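Local structure of Cwp19 (5OQ3) at residues 25-39 / 351-365. The protein probably acts as a cell-wall hydrolase, perhaps an N-acetylmuramoyl-L-alanine amidase as a whole, this chain being its TIM-barrel glycoside hydrolase domain. Numbering follows the deposited sequence.
Sequences KEMRAAWISTVYNLD and RKYSEIKGSMYFSAK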
ATOM      1  N   LYS A  25       1.656 -20.897  -5.472  1.00 29.00           N
ATOM      2  CA  LYS A  25       0.176 -20.910  -5.317  1.00 24.46           C
ATOM      3  C   LYS A  25      -0.359 -19.535  -5.600  1.00 18.20           C
ATOM      4  O   LYS A  25       0.367 -18.565  -5.530  1.00 19.65           O
ATOM      5  CB  LYS A  25      -0.208 -21.325  -3.905  1.00 35.34           C
ATOM      6  CG  LYS A  25       0.065 -20.291  -2.832  1.00 34.52           C
ATOM      7  CD  LYS A  25       0.248 -20.955  -1.488  1.00 40.67           C
ATOM      8  CE  LYS A  25       0.360 -19.906  -0.408  1.00 46.30           C
ATOM      9  NZ  LYS A  25       0.930 -20.511   0.825  1.00 51.32           N
ATOM     10  N   GLU A  26      -1.647 -19.460  -5.890  1.00 13.47           N
ATOM     11  CA  GLU A  26      -2.261 -18.192  -6.203  1.00 11.87           C
ATOM     12  C   GLU A  26      -2.203 -17.286  -4.946  1.00 10.65           C
ATOM     13  O   GLU A  26      -2.499 -17.732  -3.839  1.00 10.96           O
ATOM     14  CB  GLU A  26      -3.695 -18.448  -6.632  1.00 13.40           C
ATOM     15  CG  GLU A  26      -4.434 -17.239  -7.162  1.00 14.34           C
ATOM     16  CD  GLU A  26      -5.901 -17.488  -7.501  1.00 14.85           C
ATOM     17  OE1 GLU A  26      -6.378 -17.000  -8.542  1.00 19.73           O
ATOM     18  OE2 GLU A  26      -6.597 -18.160  -6.735  1.00 14.87           O
ATOM     19  N   MET A  27      -1.835 -16.019  -5.122  1.00 10.02           N
ATOM     20  CA  MET A  27      -1.924 -15.007  -4.041  1.00  9.93           C
ATOM     21  C   MET A  27      -3.350 -14.669  -3.721  1.00  7.97           C
ATOM     22  O   MET A  27      -4.112 -14.366  -4.627  1.00  8.91           O
ATOM     23  CB  MET A  27      -1.128 -13.744  -4.455  1.00 10.45           C
ATOM     24  CG  MET A  27      -1.265 -12.562  -3.526  1.00 10.32           C
ATOM     25  SD  MET A  27      -0.647 -12.895  -1.862  1.00 10.15           S
ATOM     26  CE  MET A  27       1.089 -12.958  -2.126  1.00 11.73           C
ATOM     27  N   ARG A  28      -3.712 -14.764  -2.446  1.00  8.05           N
ATOM     28  CA  ARG A  28      -5.069 -14.483  -2.006  1.00  8.47           C
ATOM     29  C   ARG A  28      -4.971 -13.633  -0.731  1.00  7.52           C
ATOM     30  O   ARG A  28      -5.025 -14.169   0.367  1.00 10.04           O
ATOM     31  CB  ARG A  28      -5.813 -15.825  -1.742  1.00  9.94           C
ATOM     32  CG  ARG A  28      -5.908 -16.676  -2.991  1.00 10.18           C
ATOM     33  CD  ARG A  28      -6.349 -18.116  -2.712  1.00 11.74           C
ATOM     34  NE  ARG A  28      -6.423 -18.885  -3.961  1.00 11.82           N
ATOM     35  CZ  ARG A  28      -6.784 -20.165  -4.058  1.00 13.98           C
ATOM     36  NH1 ARG A  28      -7.038 -20.870  -2.962  1.00 14.08           N
ATOM     37  NH2 ARG A  28      -6.890 -20.725  -5.253  1.00 15.74           N
ATOM     38  N   ALA A  29      -4.762 -12.326  -0.904  1.00  7.93           N
ATOM     39  CA  ALA A  29      -4.427 -11.442   0.225  1.00  8.16           C
ATOM     40  C   ALA A  29      -5.562 -10.548   0.602  1.00  8.25           C
ATOM     41  O   ALA A  29      -6.408 -10.260  -0.216  1.00  8.81           O
ATOM     42  CB  ALA A  29      -3.209 -10.600  -0.146  1.00  8.87           C
ATOM     43  N   ALA A  30      -5.555 -10.116   1.842  1.00  8.57           N
ATOM     44  CA  ALA A  30      -6.429  -9.059   2.288  1.00  8.72           C
ATOM     45  C   ALA A  30      -5.590  -7.954   2.936  1.00  7.94           C
ATOM     46  O   ALA A  30      -4.725  -8.241   3.758  1.00  9.38           O
ATOM     47  CB  ALA A  30      -7.471  -9.573   3.249  1.00 11.71           C
ATOM     48  N   TRP A  31      -5.919  -6.710   2.597  1.00  8.47           N
ATOM     49  CA  TRP A  31      -5.378  -5.549   3.295  1.00  8.77           C
ATOM     50  C   TRP A  31      -6.059  -5.419   4.656  1.00  9.14           C
ATOM     51  O   TRP A  31      -7.303  -5.487   4.744  1.00 10.51           O
ATOM     52  CB  TRP A  31      -5.584  -4.256   2.489  1.00  8.87           C
ATOM     53  CG  TRP A  31      -4.619  -4.037   1.389  1.00  9.47           C
ATOM     54  CD1 TRP A  31      -3.335  -3.609   1.507  1.00 10.34           C
ATOM     55  CD2 TRP A  31      -4.875  -4.090  -0.024  1.00  8.82           C
ATOM     56  NE1 TRP A  31      -2.770  -3.471   0.280  1.00 11.48           N
ATOM     57  CE2 TRP A  31      -3.710  -3.688  -0.675  1.00  9.39           C
ATOM     58  CE3 TRP A  31      -6.002  -4.386  -0.790  1.00  9.37           C
ATOM     59  CZ2 TRP A  31      -3.599  -3.626  -2.068  1.00 10.58           C
ATOM     60  CZ3 TRP A  31      -5.921  -4.290  -2.156  1.00 10.12           C
ATOM     61  CH2 TRP A  31      -4.724  -3.915  -2.779  1.00  9.85           C
ATOM     62  N   ILE A  32      -5.245  -5.201   5.686  1.00  9.56           N
ATOM     63  CA  ILE A  32      -5.714  -4.868   7.029  1.00 10.25           C
ATOM     64  C   ILE A  32      -5.117  -3.471   7.342  1.00 10.64           C
ATOM     65  O   ILE A  32      -3.956  -3.324   7.696  1.00 11.57           O
ATOM     66  CB  ILE A  32      -5.232  -5.936   8.046  1.00 12.24           C
ATOM     67  CG1 ILE A  32      -5.813  -7.334   7.657  1.00 12.21           C
ATOM     68  CG2 ILE A  32      -5.610  -5.565   9.481  1.00 13.29           C
ATOM     69  CD1 ILE A  32      -5.332  -8.480   8.528  1.00 13.08           C
ATOM     70  N   SER A  33      -5.931  -2.463   7.130  1.00 12.67           N
ATOM     71  CA  SER A  33      -5.599  -1.063   7.335  1.00 13.18           C
ATOM     72  C   SER A  33      -5.818  -0.671   8.768  1.00 12.22           C
ATOM     73  O   SER A  33      -6.826  -1.031   9.390  1.00 13.49           O
ATOM     74  CB  SER A  33      -6.394  -0.192   6.371  1.00 15.95           C
ATOM     75  OG  SER A  33      -5.986   1.159   6.469  1.00 17.50           O
ATOM     76  N   THR A  34      -4.859   0.075   9.302  1.00 12.09           N
ATOM     77  CA  THR A  34      -4.863   0.557  10.688  1.00 13.58           C
ATOM     78  C   THR A  34      -5.122   2.068  10.789  1.00 14.61           C
ATOM     79  O   THR A  34      -5.502   2.580  11.845  1.00 15.90           O
ATOM     80  CB  THR A  34      -3.521   0.227  11.353  1.00 11.75           C
ATOM     81  OG1 THR A  34      -2.469   0.856  10.617  1.00 14.49           O
ATOM     82  CG2 THR A  34      -3.292  -1.251  11.396  1.00 13.47           C
ATOM     83  N   VAL A  35      -4.988   2.781   9.670  1.00 13.16           N
ATOM     84  CA  VAL A  35      -5.272   4.219   9.661  1.00 14.66           C
ATOM     85  C   VAL A  35      -6.754   4.424   9.945  1.00 16.96           C
ATOM     86  O   VAL A  35      -7.607   3.714   9.403  1.00 17.61           O
ATOM     87  CB  VAL A  35      -4.825   4.879   8.330  1.00 17.11           C
ATOM     88  CG1 VAL A  35      -5.755   4.513   7.179  1.00 17.52           C
ATOM     89  CG2 VAL A  35      -4.769   6.399   8.488  1.00 17.78           C
ATOM     90  N   TYR A  36      -7.054   5.335  10.874  1.00 15.87           N
ATOM     91  CA  TYR A  36      -8.421   5.540  11.361  1.00 18.53           C
ATOM     92  C   TYR A  36      -9.064   4.233  11.864  1.00 16.47           C
ATOM     93  O   TYR A  36     -10.275   4.128  11.929  1.00 18.35           O
ATOM     94  CB  TYR A  36      -9.287   6.219  10.308  1.00 22.69           C
ATOM     95  CG  TYR A  36      -8.818   7.577   9.929  1.00 29.24           C
ATOM     96  CD1 TYR A  36      -8.713   8.589  10.900  1.00 34.23           C
ATOM     97  CD2 TYR A  36      -8.506   7.892   8.610  1.00 35.60           C
ATOM     98  CE1 TYR A  36      -8.295   9.862  10.566  1.00 37.93           C
ATOM     99  CE2 TYR A  36      -8.083   9.175   8.272  1.00 38.04           C
ATOM    100  CZ  TYR A  36      -7.979  10.143   9.258  1.00 39.38           C
ATOM    101  OH  TYR A  36      -7.578  11.407   8.947  1.00 46.47           O
ATOM    102  N   ASN A  37      -8.234   3.263  12.281  1.00 16.77           N
ATOM    103  CA  ASN A  37      -8.723   2.004  12.855  1.00 16.74           C
ATOM    104  C   ASN A  37      -9.687   1.313  11.880  1.00 17.21           C
ATOM    105  O   ASN A  37     -10.656   0.723  12.285  1.00 18.95           O
ATOM    106  CB  ASN A  37      -9.361   2.298  14.237  1.00 16.97           C
ATOM    107  CG  ASN A  37      -8.333   2.831  15.210  1.00 15.79           C
ATOM    108  OD1 ASN A  37      -8.064   4.034  15.255  1.00 19.68           O
ATOM    109  ND2 ASN A  37      -7.681   1.925  15.934  1.00 17.53           N
ATOM    110  N   LEU A  38      -9.394   1.392  10.581  1.00 17.02           N
ATOM    111  CA  LEU A  38     -10.362   0.929   9.566  1.00 16.94           C
ATOM    112  C   LEU A  38     -10.696  -0.564   9.718  1.00 15.72           C
ATOM    113  O   LEU A  38     -11.861  -0.944   9.848  1.00 17.46           O
ATOM    114  CB  LEU A  38      -9.840   1.206   8.154  1.00 18.48           C
ATOM    115  CG  LEU A  38     -10.784   0.832   7.017  1.00 19.33           C
ATOM    116  CD1 LEU A  38     -11.982   1.785   7.017  1.00 22.24           C
ATOM    117  CD2 LEU A  38     -10.073   0.787   5.650  1.00 21.16           C
ATOM    118  N   ASP A  39      -9.667  -1.403   9.667  1.00 15.73           N
ATOM    119  CA  ASP A  39      -9.826  -2.834   9.803  1.00 14.32           C
ATOM    120  C   ASP A  39      -9.430  -3.385  11.168  1.00 16.16           C
ATOM    121  O   ASP A  39     -10.050  -4.315  11.633  1.00 19.55           O
ATOM    122  CB  ASP A  39      -8.988  -3.583   8.766  1.00 12.66           C
ATOM    123  CG  ASP A  39      -9.400  -3.298   7.325  1.00 12.98           C
ATOM    124  OD1 ASP A  39     -10.560  -3.530   6.972  1.00 16.18           O
ATOM    125  OD2 ASP A  39      -8.590  -2.764   6.539  1.00 16.34           O
ATOM    126  N   ARG A 351      -8.433 -15.044 -14.035  1.00  9.61           N
ATOM    127  CA  ARG A 351      -7.864 -16.366 -14.218  1.00 10.87           C
ATOM    128  C   ARG A 351      -7.681 -16.783 -15.680  1.00 11.57           C
ATOM    129  O   ARG A 351      -7.060 -17.788 -15.961  1.00 13.85           O
ATOM    130  CB  ARG A 351      -8.675 -17.377 -13.397  1.00 12.37           C
ATOM    131  CG  ARG A 351      -8.386 -17.239 -11.888  1.00 13.35           C
ATOM    132  CD  ARG A 351      -9.395 -17.912 -11.051  1.00 14.64           C
ATOM    133  NE  ARG A 351      -8.968 -18.074  -9.679  1.00 13.21           N
ATOM    134  CZ  ARG A 351      -9.688 -18.704  -8.769  1.00 13.55           C
ATOM    135  NH1 ARG A 351     -10.899 -19.179  -9.095  1.00 15.59           N
ATOM    136  NH2 ARG A 351      -9.225 -18.865  -7.565  1.00 13.63           N
ATOM    137  N   LYS A 352      -8.236 -16.011 -16.606  1.00 10.42           N
ATOM    138  CA  LYS A 352      -7.965 -16.208 -18.028  1.00 10.88           C
ATOM    139  C   LYS A 352      -6.587 -15.718 -18.444  1.00 12.54           C
ATOM    140  O   LYS A 352      -6.145 -16.020 -19.565  1.00 16.80           O
ATOM    141  CB  LYS A 352      -9.038 -15.533 -18.874  1.00 11.48           C
ATOM    142  CG  LYS A 352     -10.444 -16.107 -18.681  1.00 10.91           C
ATOM    143  CD  LYS A 352     -10.516 -17.612 -19.021  1.00 10.20           C
ATOM    144  CE  LYS A 352     -11.982 -18.059 -19.114  1.00 10.43           C
ATOM    145  NZ  LYS A 352     -12.037 -19.515 -19.506  1.00 10.81           N
ATOM    146  N   TYR A 353      -5.912 -14.956 -17.570  1.00 10.41           N
ATOM    147  CA  TYR A 353      -4.610 -14.354 -17.898  1.00 10.56           C
ATOM    148  C   TYR A 353      -3.527 -15.018 -17.100  1.00 12.16           C
ATOM    149  O   TYR A 353      -3.464 -14.893 -15.869  1.00 11.86           O
ATOM    150  CB  TYR A 353      -4.645 -12.818 -17.583  1.00  8.70           C
ATOM    151  CG  TYR A 353      -5.605 -12.078 -18.471  1.00 10.71           C
ATOM    152  CD1 TYR A 353      -6.927 -11.963 -18.126  1.00 11.40           C
ATOM    153  CD2 TYR A 353      -5.198 -11.514 -19.685  1.00 11.25           C
ATOM    154  CE1 TYR A 353      -7.830 -11.324 -18.948  1.00 12.41           C
ATOM    155  CE2 TYR A 353      -6.090 -10.877 -20.532  1.00 12.36           C
ATOM    156  CZ  TYR A 353      -7.419 -10.778 -20.154  1.00 11.47           C
ATOM    157  OH  TYR A 353      -8.325 -10.141 -20.996  1.00 14.28           O
ATOM    158  N   SER A 354      -2.639 -15.693 -17.801  1.00 12.37           N
ATOM    159  CA  SER A 354      -1.585 -16.400 -17.118  1.00 13.05           C
ATOM    160  C   SER A 354      -0.607 -15.491 -16.372  1.00 11.43           C
ATOM    161  O   SER A 354       0.064 -15.918 -15.445  1.00 13.42           O
ATOM    162  CB  SER A 354      -0.824 -17.270 -18.081  1.00 17.88           C
ATOM    163  OG  SER A 354      -0.119 -16.514 -19.029  1.00 21.51           O
ATOM    164  N   GLU A 355      -0.568 -14.220 -16.763  1.00 11.22           N
ATOM    165  CA  GLU A 355       0.311 -13.251 -16.099  1.00 10.37           C
ATOM    166  C   GLU A 355      -0.245 -12.818 -14.751  1.00  9.84           C
ATOM    167  O   GLU A 355       0.485 -12.254 -13.938  1.00 11.36           O
ATOM    168  CB  GLU A 355       0.489 -12.014 -16.979  1.00 12.13           C
ATOM    169  CG  GLU A 355       1.140 -12.288 -18.306  1.00 15.14           C
ATOM    170  CD  GLU A 355       0.151 -12.722 -19.420  1.00 20.77           C
ATOM    171  OE1 GLU A 355      -1.140 -12.816 -19.285  1.00 18.31           O
ATOM    172  OE2 GLU A 355       0.719 -12.969 -20.485  1.00 29.58           O
ATOM    173  N   ILE A 356      -1.554 -13.012 -14.500  1.00  9.20           N
ATOM    174  CA  ILE A 356      -2.127 -12.644 -13.215  1.00  9.14           C
ATOM    175  C   ILE A 356      -1.925 -13.792 -12.225  1.00  9.31           C
ATOM    176  O   ILE A 356      -2.269 -14.932 -12.532  1.00 10.38           O
ATOM    177  CB  ILE A 356      -3.578 -12.208 -13.343  1.00  8.91           C
ATOM    178  CG1 ILE A 356      -3.649 -10.936 -14.169  1.00  9.44           C
ATOM    179  CG2 ILE A 356      -4.182 -12.012 -11.959  1.00  9.82           C
ATOM    180  CD1 ILE A 356      -5.036 -10.487 -14.548  1.00  9.78           C
ATOM    181  N   LYS A 357      -1.324 -13.474 -11.073  1.00  8.35           N
ATOM    182  CA  LYS A 357      -0.898 -14.465 -10.084  1.00  8.37           C
ATOM    183  C   LYS A 357      -1.710 -14.468  -8.808  1.00  8.51           C
ATOM    184  O   LYS A 357      -1.405 -15.166  -7.873  1.00 10.38           O
ATOM    185  CB  LYS A 357       0.586 -14.286  -9.790  1.00  9.78           C
ATOM    186  CG  LYS A 357       1.522 -14.299 -10.969  1.00 14.78           C
ATOM    187  CD  LYS A 357       1.530 -15.618 -11.655  1.00 17.00           C
ATOM    188  CE  LYS A 357       2.454 -15.641 -12.881  1.00 19.94           C
ATOM    189  NZ  LYS A 357       3.816 -15.090 -12.666  1.00 22.92           N
ATOM    190  N   GLY A 358      -2.793 -13.679  -8.810  1.00  8.10           N
ATOM    191  CA  GLY A 358      -3.742 -13.649  -7.724  1.00  8.33           C
ATOM    192  C   GLY A 358      -4.311 -12.281  -7.463  1.00  7.09           C
ATOM    193  O   GLY A 358      -4.331 -11.471  -8.401  1.00  8.22           O
ATOM    194  N   SER A 359      -4.797 -12.046  -6.241  1.00  7.20           N
ATOM    195  CA  SER A 359      -5.608 -10.893  -5.884  1.00  7.94           C
ATOM    196  C   SER A 359      -5.256 -10.427  -4.467  1.00  7.81           C
ATOM    197  O   SER A 359      -4.837 -11.240  -3.620  1.00  8.22           O
ATOM    198  CB  SER A 359      -7.089 -11.230  -5.882  1.00  9.76           C
ATOM    199  OG  SER A 359      -7.603 -11.508  -7.177  1.00 11.09           O
ATOM    200  N   MET A 360      -5.512  -9.136  -4.241  1.00  7.74           N
ATOM    201  CA  MET A 360      -5.533  -8.532  -2.924  0.86  8.27           C
ATOM    202  C   MET A 360      -6.831  -7.801  -2.763  1.00  7.99           C
ATOM    203  O   MET A 360      -7.226  -7.095  -3.646  1.00  9.44           O
ATOM    204  CB  MET A 360      -4.337  -7.591  -2.698  0.86  8.59           C
ATOM    205  CG  MET A 360      -2.963  -8.183  -2.940  0.86  8.72           C
ATOM    206  SD  MET A 360      -1.721  -7.375  -1.917  0.86  9.33           S
ATOM    207  CE  MET A 360      -0.428  -8.565  -2.015  0.86  7.98           C
ATOM    208  N   TYR A 361      -7.511  -8.016  -1.638  1.00  7.60           N
ATOM    209  CA  TYR A 361      -8.861  -7.510  -1.394  1.00  8.50           C
ATOM    210  C   TYR A 361      -8.808  -6.283  -0.458  1.00  8.16           C
ATOM    211  O   TYR A 361      -8.309  -6.394   0.665  1.00  8.93           O
ATOM    212  CB  TYR A 361      -9.749  -8.583  -0.739  1.00 10.18           C
ATOM    213  CG  TYR A 361     -10.031  -9.687  -1.737  1.00  9.39           C
ATOM    214  CD1 TYR A 361     -11.121  -9.602  -2.585  1.00 10.13           C
ATOM    215  CD2 TYR A 361      -9.221 -10.802  -1.855  1.00  9.77           C
ATOM    216  CE1 TYR A 361     -11.386 -10.590  -3.501  1.00 11.69           C
ATOM    217  CE2 TYR A 361      -9.479 -11.794  -2.793  1.00 10.32           C
ATOM    218  CZ  TYR A 361     -10.566 -11.670  -3.620  1.00 10.43           C
ATOM    219  OH  TYR A 361     -10.862 -12.628  -4.567  1.00 13.49           O
ATOM    220  N   PHE A 362      -9.388  -5.192  -0.914  1.00  9.63           N
ATOM    221  CA  PHE A 362      -9.585  -4.005  -0.096  1.00  9.78           C
ATOM    222  C   PHE A 362     -11.013  -3.956   0.386  1.00  9.75           C
ATOM    223  O   PHE A 362     -11.872  -3.630  -0.420  1.00 11.27           O
ATOM    224  CB  PHE A 362      -9.202  -2.708  -0.807  1.00 10.44           C
ATOM    225  CG  PHE A 362      -8.935  -1.612   0.195  1.00 11.74           C
ATOM    226  CD1 PHE A 362      -9.968  -0.787   0.663  1.00 14.05           C
ATOM    227  CD2 PHE A 362      -7.697  -1.530   0.816  1.00 12.85           C
ATOM    228  CE1 PHE A 362      -9.731   0.155   1.629  1.00 15.22           C
ATOM    229  CE2 PHE A 362      -7.469  -0.586   1.809  1.00 15.30           C
ATOM    230  CZ  PHE A 362      -8.492   0.249   2.211  1.00 15.65           C
ATOM    231  N   SER A 363     -11.287  -4.257   1.667  1.00 10.04           N
ATOM    232  CA  SER A 363     -10.331  -4.566   2.719  1.00 11.15           C
ATOM    233  C   SER A 363     -10.876  -5.708   3.568  1.00 11.59           C
ATOM    234  O   SER A 363     -11.999  -6.173   3.367  1.00 12.45           O
ATOM    235  CB  SER A 363      -9.987  -3.325   3.571  1.00 11.38           C
ATOM    236  OG  SER A 363     -11.094  -2.936   4.359  1.00 14.16           O
ATOM    237  N   ALA A 364     -10.093  -6.127   4.544  1.00 12.36           N
ATOM    238  CA  ALA A 364     -10.431  -7.258   5.404  1.00 12.57           C
ATOM    239  C   ALA A 364     -11.793  -7.153   6.067  1.00 14.37           C
ATOM    240  O   ALA A 364     -12.517  -8.165   6.143  1.00 14.97           O
ATOM    241  CB  ALA A 364      -9.359  -7.436   6.454  1.00 12.45           C
ATOM    242  N   LYS A 365     -12.164  -5.959   6.544  1.00 13.81           N
ATOM    243  CA  LYS A 365     -13.457  -5.806   7.204  1.00 15.62           C
ATOM    244  C   LYS A 365     -14.624  -6.185   6.295  1.00 16.05           C
ATOM    245  O   LYS A 365     -15.695  -6.597   6.770  1.00 17.70           O
ATOM    246  CB  LYS A 365     -13.633  -4.377   7.728  1.00 15.51           C
ATOM    247  CG  LYS A 365     -13.819  -3.277   6.687  1.00 20.44           C
ATOM    248  CD  LYS A 365     -14.050  -1.951   7.420  1.00 28.03           C
ATOM    249  CE  LYS A 365     -14.012  -0.749   6.502  1.00 36.46           C
ATOM    250  NZ  LYS A 365     -15.130  -0.758   5.525  1.00 45.51           N
TER
HETATM  251  O   HOH W   1       1.066 -16.664  -7.241  1.00 27.44           O
HETATM  252  O   HOH W   2      -7.623 -14.689  -6.931  1.00 15.89           O
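Met27 to Ala30 pair in parallel with Gly358 to Tyr361, the first and last strands of the eight-stranded TIM barrel, and their ladder, from Met27 N to Lys357 O up to Trp31 N to Tyr361 O, closes the barrel. Gly358 suits its place: its CA passes 3.2 Å from Met27 O, and its backbone takes a conformation that glycine adopts readily. At the N-terminal end of the strands, Arg351 meets the Glu26 carboxylate side-on and nearly coplanar (16°), NE to OE1 at 3.0 Å and NH2 to the syn lone pair of OE2 at 2.8 Å. Glu26 reaches it with CG anti to the backbone N (chi1 -173°). Arg28 turns NE and NH2 onto the anti side of the same OE2, so one oxygen takes three N-H groups.

On the Ala29 side, Met360 lays CB over one face of the Trp31 six-membered ring, 3.8 Å from its centroid, with SD, in one of two conformers, obliquely placed in a Met-aromatic contact; small Ala29 touches CG. The backbone N of Phe362 lies at the indole edge, and its ring meets Trp31 obliquely, the planes 57° apart. Beyond the strands, Asp39 OD1 receives Ser363 OG on its syn lone pair (2.7 Å) and Lys365 N from above the carboxylate plane. The seam is tied by carboxylates at both ends, and the two guanidiniums around Glu26 would probably favour its ionised form.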